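Local coordinates for protein putative isochorismatase (PDB 3KL2) that probably acts as a hydrolase of the isochorismatase family, although its substrate is not established, at residues L30-Q34 with N35-S39; V43-G46 with A47-V51; N195-S199 with Y200-M204. All coordinates share one frame; numbering follows the deposited sequence.

Interaction 1 (L30-Q34 with N35-S39); sequences LIEYQ and NEFTS
E32 meets F37 at the point where strand 26-31 has ended and the short helix 35-38 begins. The side chain of E32 starts out toward the phenyl ring. Its CB lies 4.1 Å from CE2 of F37 and equally near CD2. CG stands anti to the carbonyl carbon of E32 (chi1 -79°), and the chain bends at chi2. CG then carries the carboxylate past the phenyl ring. The two side chains cross obliquely, with carboxylate and ring planes 26° apart. OE2 ends 3.7 Å from F37 CE2. OE1 turns to another partner and forms a salt bridge with K131. The E32 carboxylate has an aromatic neighbour on one oxygen and a lysine on the other. The backbone of the same residue adds to the contact: E32 O sits at the edge of the F37 ring, near its plane, 3.6 Å from CD2.

Between these two residues the chain folds through an inverse gamma turn centred on Y33. Q34 follows at the N-cap position. Its carbonyl starts the helix by accepting two backbone bonds. F37 N donates to Q34 O at 2.9 Å, and T38 N donates to Q34 O at 3.1 Å with an N-H...O angle of 167°. The two donors come from opposite faces of the carbonyl plane. The polar end of Q34 leads away, and its NE2 bonds to I80 O and A113 O.

F37 also stacks on F159 and meets F106 edge-to-face. E32 also touches C164. E32, K131 and C164 resemble the acid-lysine-cysteine triad of related cysteine hydrolases, where the acid is usually an aspartate. A catalytic role for them here is inferred from that likeness.

Interaction 2 (V43-G46 with A47-V51); sequences VLHG and AVADV
H45 and A49 touch across the first turn of helix 45-55, one helical turn apart. The imidazole has CG anti to its own backbone N (chi1 172°). Its first bond points away from the following segment, but the end of the ring comes back nearer to it. The methyl of A49 then lies over one face of the ring, 4.2 Å above its plane and offset toward the rim. The nearest ring atom is NE2. On the other ring nitrogen, ND1 bonds to F37 O of the preceding helix 35-38. This bond and the A49 methyl together probably limit how far the imidazole can rotate.

V48 turns its branches to the backbone of the turn before. Its CG2 is 3.6 Å from H45 O and 3.7 Å from L44 O. V48 and L44 both also touch F37, so this side of the helix packs on helix 35-38. A47 sets its CB 3.8 Å from L44 O and also touches T189.

The backbone of this turn is loosely bonded. V48 N donates to H45 O at 3.2 Å. The donor stands well above the carbonyl plane, 66° out of it, so it does not lie on a lone pair. The helix is kinked further on, where the N atoms of D50 and V51 have no bond to the turn before.

A water bridges the start of the helix: it accepts from A47 N at 2.7 Å and donates weakly to V43 O at 3.3 Å.

Interaction 3 (N195-S199 with Y200-M204); sequences NNAIS and YDFPM
In the beta-alpha-beta unit formed by strand 178-187, helix 191-205 and strand 207-209, I198 and F202 pack one turn apart along the helix. The CA of I198 makes a CH-pi contact over one face of the F202 ring, 4.2 Å from its centroid and 22° off the normal. CG1 of I198 adds an apolar touch, 4.0 Å from F202 CE1.

The helix widens here into a pi-type turn. F202 N donates to A197 O at 3.0 Å, nearly straight along the carbonyl direction, while D201 N makes a weak bond to the same oxygen. P203 has no N-H to give. Its CD comes 3.3 Å from I198 O instead, and the backbone is kinked there.

N196 and Y200 lie side by side and point the same way. Amide and ring planes are 17° apart, and N196 OD1 is 3.8 Å from Y200 CE2. Their backbones are joined by Y200 N donating to N196 O at 2.8 Å. The hydroxyl of S199 turns back to donate to N195 O at 2.7 Å.

N196 and Y200 lie at the second subunit, where they pack on its N196 and E193 respectively. F202 faces the protein interior, against V165 and M169 of helix 164-174 and T181 of strand 178-187.

In the fold
The three contacts come in series along the chain, all within the isochorismatase domain. Interaction 1 runs from the end of strand 26-31 into helix 35-38, and interaction 2 opens the next long helix, 45-55. Their centres are 10 Å apart and they touch: E36 O lies 2.9 Å from L44 N, a probable hydrogen bond. Interaction 3 comes much later, in helix 191-205. Its centre is about 22 Å from that of interaction 1 and 21 Å from that of interaction 2, and it touches neither. V51 packs on Q191 and H194, so helix 45-55 lies between helix 35-38, just after the central sheet strand 26-31, and helix 191-205, which meets the second subunit.

Interaction 1 (L30-Q34 with N35-S39)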
loop_
_atom_site.group_PDB
_atom_site.type_symbol
_atom_site.label_atom_id
_atom_site.label_comp_id
_atom_site.label_asym_id
_atom_site.label_seq_id
_atom_site.Cartn_x
_atom_site.Cartn_y
_atom_site.Cartn_z
ATOM N N LEU A 30 -19.360 -5.721 2.845
ATOM C CA LEU A 30 -19.851 -7.097 2.702
ATOM C C LEU A 30 -18.954 -7.927 1.786
ATOM O O LEU A 30 -18.904 -7.694 0.579
ATOM C CB LEU A 30 -21.250 -7.074 2.094
ATOM C CG LEU A 30 -22.271 -6.296 2.932
ATOM C CD1 LEU A 30 -23.665 -6.322 2.230
ATOM C CD2 LEU A 30 -22.326 -6.849 4.407
ATOM N N ILE A 31 -18.253 -8.899 2.354
ATOM C CA ILE A 31 -17.201 -9.563 1.625
ATOM C C ILE A 31 -17.748 -10.851 1.080
ATOM O O ILE A 31 -18.116 -11.745 1.848
ATOM C CB ILE A 31 -15.981 -9.883 2.493
ATOM C CG1 ILE A 31 -15.395 -8.603 3.088
ATOM C CG2 ILE A 31 -14.906 -10.614 1.655
ATOM C CD1 ILE A 31 -14.169 -8.820 3.998
ATOM N N GLU A 32 -17.766 -10.942 -0.246
ATOM C CA GLU A 32 -18.059 -12.172 -0.957
ATOM C C GLU A 32 -19.407 -12.840 -0.662
ATOM O O GLU A 32 -19.511 -14.079 -0.634
ATOM C CB GLU A 32 -16.906 -13.147 -0.749
ATOM C CG GLU A 32 -15.733 -12.779 -1.674
ATOM C CD GLU A 32 -14.394 -13.064 -1.083
ATOM O OE1 GLU A 32 -13.484 -12.266 -1.385
ATOM O OE2 GLU A 32 -14.274 -14.050 -0.308
ATOM N N TYR A 33 -20.463 -12.040 -0.520
ATOM C CA TYR A 33 -21.765 -12.642 -0.448
ATOM C C TYR A 33 -22.230 -13.049 -1.840
ATOM O O TYR A 33 -23.221 -12.518 -2.326
ATOM C CB TYR A 33 -22.747 -11.703 0.182
ATOM C CG TYR A 33 -22.605 -11.530 1.675
ATOM C CD1 TYR A 33 -23.425 -12.203 2.563
ATOM C CD2 TYR A 33 -21.661 -10.657 2.191
ATOM C CE1 TYR A 33 -23.316 -11.987 3.955
ATOM C CE2 TYR A 33 -21.529 -10.464 3.551
ATOM C CZ TYR A 33 -22.370 -11.115 4.421
ATOM O OH TYR A 33 -22.201 -10.859 5.752
ATOM N N GLN A 34 -21.505 -14.000 -2.450
ATOM C CA GLN A 34 -21.754 -14.457 -3.789
ATOM C C GLN A 34 -22.311 -15.870 -3.754
ATOM O O GLN A 34 -22.016 -16.617 -2.828
ATOM C CB GLN A 34 -20.460 -14.452 -4.621
ATOM C CG GLN A 34 -19.955 -13.034 -4.981
ATOM C CD GLN A 34 -18.502 -13.015 -5.228
ATOM O OE1 GLN A 34 -17.720 -12.894 -4.279
ATOM N NE2 GLN A 34 -18.103 -13.227 -6.480
ATOM N N ASN A 35 -23.068 -16.238 -4.791
ATOM C CA ASN A 35 -23.702 -17.527 -4.876
ATOM C C ASN A 35 -22.717 -18.635 -4.563
ATOM O O ASN A 35 -23.051 -19.554 -3.821
ATOM C CB ASN A 35 -24.360 -17.767 -6.254
ATOM C CG ASN A 35 -25.583 -16.895 -6.482
ATOM O OD1 ASN A 35 -26.462 -16.816 -5.619
ATOM N ND2 ASN A 35 -25.635 -16.202 -7.644
ATOM N N GLU A 36 -21.488 -18.501 -5.061
ATOM C CA GLU A 36 -20.478 -19.550 -4.910
ATOM C C GLU A 36 -20.344 -20.060 -3.463
ATOM O O GLU A 36 -20.019 -21.236 -3.251
ATOM C CB GLU A 36 -19.124 -19.100 -5.461
ATOM C CG GLU A 36 -18.345 -20.241 -6.073
ATOM C CD GLU A 36 -18.800 -20.540 -7.482
ATOM O OE1 GLU A 36 -18.268 -19.863 -8.396
ATOM O OE2 GLU A 36 -19.659 -21.457 -7.678
ATOM N N PHE A 37 -20.654 -19.189 -2.497
ATOM C CA PHE A 37 -20.629 -19.512 -1.063
ATOM C C PHE A 37 -22.021 -19.672 -0.471
ATOM O O PHE A 37 -22.277 -20.603 0.296
ATOM C CB PHE A 37 -19.960 -18.355 -0.269
ATOM C CG PHE A 37 -18.462 -18.364 -0.262
ATOM C CD1 PHE A 37 -17.746 -19.507 0.054
ATOM C CD2 PHE A 37 -17.764 -17.195 -0.462
ATOM C CE1 PHE A 37 -16.316 -19.497 0.099
ATOM C CE2 PHE A 37 -16.347 -17.161 -0.416
ATOM C CZ PHE A 37 -15.634 -18.299 -0.141
ATOM N N THR A 38 -22.924 -18.747 -0.795
ATOM C CA THR A 38 -24.202 -18.607 -0.092
ATOM C C THR A 38 -25.296 -19.591 -0.477
ATOM O O THR A 38 -26.209 -19.817 0.308
ATOM C CB THR A 38 -24.818 -17.234 -0.398
ATOM O OG1 THR A 38 -24.877 -17.100 -1.820
ATOM C CG2 THR A 38 -23.984 -16.103 0.210
ATOM N N SER A 39 -25.228 -20.163 -1.677
ATOM C CA SER A 39 -26.416 -20.806 -2.269
ATOM C C SER A 39 -26.161 -22.224 -2.758
ATOM O O SER A 39 -25.067 -22.535 -3.234
ATOM C CB SER A 39 -26.889 -19.967 -3.462
ATOM O OG SER A 39 -26.838 -18.569 -3.190
#

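Interaction 2 (V43-G46 with A47-V51)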
loop_
_atom_site.group_PDB
_atom_site.type_symbol
_atom_site.label_atom_id
_atom_site.label_comp_id
_atom_site.label_asym_id
_atom_site.label_seq_id
_atom_site.Cartn_x
_atom_site.Cartn_y
_atom_site.Cartn_z
ATOM N N VAL A 43 -20.086 -23.670 -5.741
ATOM C CA VAL A 43 -19.019 -24.663 -5.637
ATOM C C VAL A 43 -18.407 -24.761 -4.252
ATOM O O VAL A 43 -17.790 -25.763 -3.916
ATOM C CB VAL A 43 -17.901 -24.371 -6.662
ATOM C CG1 VAL A 43 -16.570 -25.014 -6.204
ATOM C CG2 VAL A 43 -18.346 -24.868 -8.068
ATOM N N LEU A 44 -18.546 -23.704 -3.463
ATOM C CA LEU A 44 -17.935 -23.674 -2.146
ATOM C C LEU A 44 -19.002 -23.657 -1.078
ATOM O O LEU A 44 -18.713 -23.453 0.096
ATOM C CB LEU A 44 -17.051 -22.430 -2.027
ATOM C CG LEU A 44 -15.773 -22.609 -2.851
ATOM C CD1 LEU A 44 -15.061 -21.265 -3.040
ATOM C CD2 LEU A 44 -14.827 -23.677 -2.182
ATOM N N HIS A 45 -20.248 -23.837 -1.488
ATOM C CA HIS A 45 -21.356 -23.727 -0.548
ATOM C C HIS A 45 -21.397 -24.897 0.433
ATOM O O HIS A 45 -21.768 -24.697 1.593
ATOM C CB HIS A 45 -22.688 -23.645 -1.290
ATOM C CG HIS A 45 -23.881 -23.731 -0.386
ATOM N ND1 HIS A 45 -24.216 -22.723 0.500
ATOM C CD2 HIS A 45 -24.813 -24.706 -0.226
ATOM C CE1 HIS A 45 -25.310 -23.070 1.162
ATOM N NE2 HIS A 45 -25.693 -24.267 0.740
ATOM N N GLY A 46 -21.067 -26.102 -0.038
ATOM C CA GLY A 46 -21.054 -27.293 0.834
ATOM C C GLY A 46 -20.144 -27.086 2.040
ATOM O O GLY A 46 -20.477 -27.427 3.172
ATOM N N ALA A 47 -19.001 -26.467 1.785
ATOM C CA ALA A 47 -17.985 -26.238 2.823
ATOM C C ALA A 47 -18.374 -25.189 3.894
ATOM O O ALA A 47 -17.803 -25.187 4.963
ATOM C CB ALA A 47 -16.633 -25.866 2.159
ATOM N N VAL A 48 -19.353 -24.336 3.629
ATOM C CA VAL A 48 -19.704 -23.265 4.574
ATOM C C VAL A 48 -21.130 -23.366 5.102
ATOM O O VAL A 48 -21.560 -22.541 5.927
ATOM C CB VAL A 48 -19.514 -21.824 3.960
ATOM C CG1 VAL A 48 -18.022 -21.522 3.646
ATOM C CG2 VAL A 48 -20.428 -21.609 2.750
ATOM N N ALA A 49 -21.841 -24.377 4.612
ATOM C CA ALA A 49 -23.231 -24.605 4.916
ATOM C C ALA A 49 -23.440 -24.756 6.422
ATOM O O ALA A 49 -24.315 -24.072 6.983
ATOM C CB ALA A 49 -23.752 -25.857 4.153
ATOM N N ASP A 50 -22.649 -25.618 7.083
ATOM C CA ASP A 50 -22.910 -25.884 8.516
ATOM C C ASP A 50 -22.825 -24.570 9.290
ATOM O O ASP A 50 -23.720 -24.247 10.086
ATOM C CB ASP A 50 -21.991 -26.965 9.145
ATOM N N VAL A 51 -21.788 -23.787 9.003
ATOM C CA VAL A 51 -21.540 -22.561 9.764
ATOM C C VAL A 51 -22.512 -21.452 9.370
ATOM O O VAL A 51 -22.978 -20.708 10.227
ATOM C CB VAL A 51 -20.066 -22.145 9.683
ATOM C CG1 VAL A 51 -19.811 -20.851 10.453
ATOM C CG2 VAL A 51 -19.168 -23.288 10.258
HETATM O O HOH W 1 -18.281 -26.874 -0.814
#

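Interaction 3 (N195-S199 with Y200-M204)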
loop_
_atom_site.group_PDB
_atom_site.type_symbol
_atom_site.label_atom_id
_atom_site.label_comp_id
_atom_site.label_asym_id
_atom_site.label_seq_id
_atom_site.Cartn_x
_atom_site.Cartn_y
_atom_site.Cartn_z
ATOM N N ASN A 195 -14.906 -20.196 15.274
ATOM C CA ASN A 195 -14.964 -19.810 16.684
ATOM C C ASN A 195 -13.615 -19.315 17.203
ATOM O O ASN A 195 -13.563 -18.417 18.045
ATOM C CB ASN A 195 -15.370 -21.012 17.553
ATOM C CG ASN A 195 -16.776 -21.530 17.264
ATOM O OD1 ASN A 195 -17.606 -20.855 16.692
ATOM N ND2 ASN A 195 -17.040 -22.744 17.711
ATOM N N ASN A 196 -12.539 -19.950 16.737
ATOM C CA ASN A 196 -11.206 -19.614 17.187
ATOM C C ASN A 196 -10.845 -18.196 16.681
ATOM O O ASN A 196 -10.491 -17.299 17.482
ATOM C CB ASN A 196 -10.207 -20.711 16.782
ATOM C CG ASN A 196 -10.294 -22.011 17.724
ATOM O OD1 ASN A 196 -10.649 -21.930 18.908
ATOM N ND2 ASN A 196 -9.944 -23.174 17.176
ATOM N N ALA A 197 -11.003 -17.979 15.379
ATOM C CA ALA A 197 -10.831 -16.665 14.790
ATOM C C ALA A 197 -11.619 -15.585 15.557
ATOM O O ALA A 197 -11.056 -14.551 15.920
ATOM C CB ALA A 197 -11.213 -16.675 13.309
ATOM N N ILE A 198 -12.893 -15.831 15.839
ATOM C CA ILE A 198 -13.702 -14.823 16.521
ATOM C C ILE A 198 -13.202 -14.521 17.955
ATOM O O ILE A 198 -13.090 -13.335 18.321
ATOM C CB ILE A 198 -15.194 -15.206 16.549
ATOM C CG1 ILE A 198 -15.807 -15.029 15.157
ATOM C CG2 ILE A 198 -15.986 -14.334 17.550
ATOM C CD1 ILE A 198 -17.088 -15.857 14.923
ATOM N N SER A 199 -12.888 -15.571 18.730
ATOM C CA SER A 199 -12.503 -15.433 20.157
ATOM C C SER A 199 -11.076 -14.936 20.379
ATOM O O SER A 199 -10.821 -14.200 21.327
ATOM C CB SER A 199 -12.632 -16.779 20.923
ATOM O OG SER A 199 -13.826 -17.471 20.606
ATOM N N TYR A 200 -10.150 -15.391 19.543
ATOM C CA TYR A 200 -8.739 -15.110 19.717
ATOM C C TYR A 200 -8.261 -13.907 18.866
ATOM O O TYR A 200 -7.688 -12.971 19.415
ATOM C CB TYR A 200 -7.921 -16.337 19.314
ATOM C CG TYR A 200 -8.165 -17.626 20.120
ATOM C CD1 TYR A 200 -8.921 -17.623 21.306
ATOM C CD2 TYR A 200 -7.583 -18.840 19.708
ATOM C CE1 TYR A 200 -9.117 -18.775 22.039
ATOM C CE2 TYR A 200 -7.757 -20.000 20.450
ATOM C CZ TYR A 200 -8.537 -19.969 21.620
ATOM O OH TYR A 200 -8.739 -21.122 22.382
ATOM N N ASP A 201 -8.503 -13.949 17.549
ATOM C CA ASP A 201 -7.968 -12.978 16.583
ATOM C C ASP A 201 -8.790 -11.670 16.497
ATOM O O ASP A 201 -8.242 -10.572 16.564
ATOM C CB ASP A 201 -7.921 -13.603 15.180
ATOM C CG ASP A 201 -6.917 -14.759 15.056
ATOM O OD1 ASP A 201 -5.978 -14.842 15.852
ATOM O OD2 ASP A 201 -7.066 -15.582 14.121
ATOM N N PHE A 202 -10.106 -11.791 16.365
ATOM C CA PHE A 202 -10.938 -10.630 16.176
ATOM C C PHE A 202 -10.747 -9.502 17.199
ATOM O O PHE A 202 -10.797 -8.354 16.782
ATOM C CB PHE A 202 -12.414 -10.987 16.094
ATOM C CG PHE A 202 -12.867 -11.490 14.740
ATOM C CD1 PHE A 202 -14.193 -11.331 14.346
ATOM C CD2 PHE A 202 -12.017 -12.159 13.892
ATOM C CE1 PHE A 202 -14.630 -11.807 13.127
ATOM C CE2 PHE A 202 -12.466 -12.635 12.675
ATOM C CZ PHE A 202 -13.758 -12.449 12.294
ATOM N N PRO A 203 -10.552 -9.799 18.499
ATOM C CA PRO A 203 -10.392 -8.698 19.484
ATOM C C PRO A 203 -9.057 -7.931 19.460
ATOM O O PRO A 203 -8.962 -6.839 20.026
ATOM C CB PRO A 203 -10.561 -9.396 20.854
ATOM C CG PRO A 203 -11.317 -10.683 20.546
ATOM C CD PRO A 203 -10.839 -11.087 19.170
ATOM N N MET A 204 -8.047 -8.516 18.818
ATOM C CA MET A 204 -6.763 -7.861 18.617
ATOM C C MET A 204 -6.852 -6.794 17.512
ATOM O O MET A 204 -6.031 -5.895 17.467
ATOM C CB MET A 204 -5.695 -8.881 18.187
ATOM C CG MET A 204 -5.210 -9.961 19.217
ATOM S SD MET A 204 -3.988 -11.063 18.388
ATOM C CE MET A 204 -3.121 -11.644 19.853
#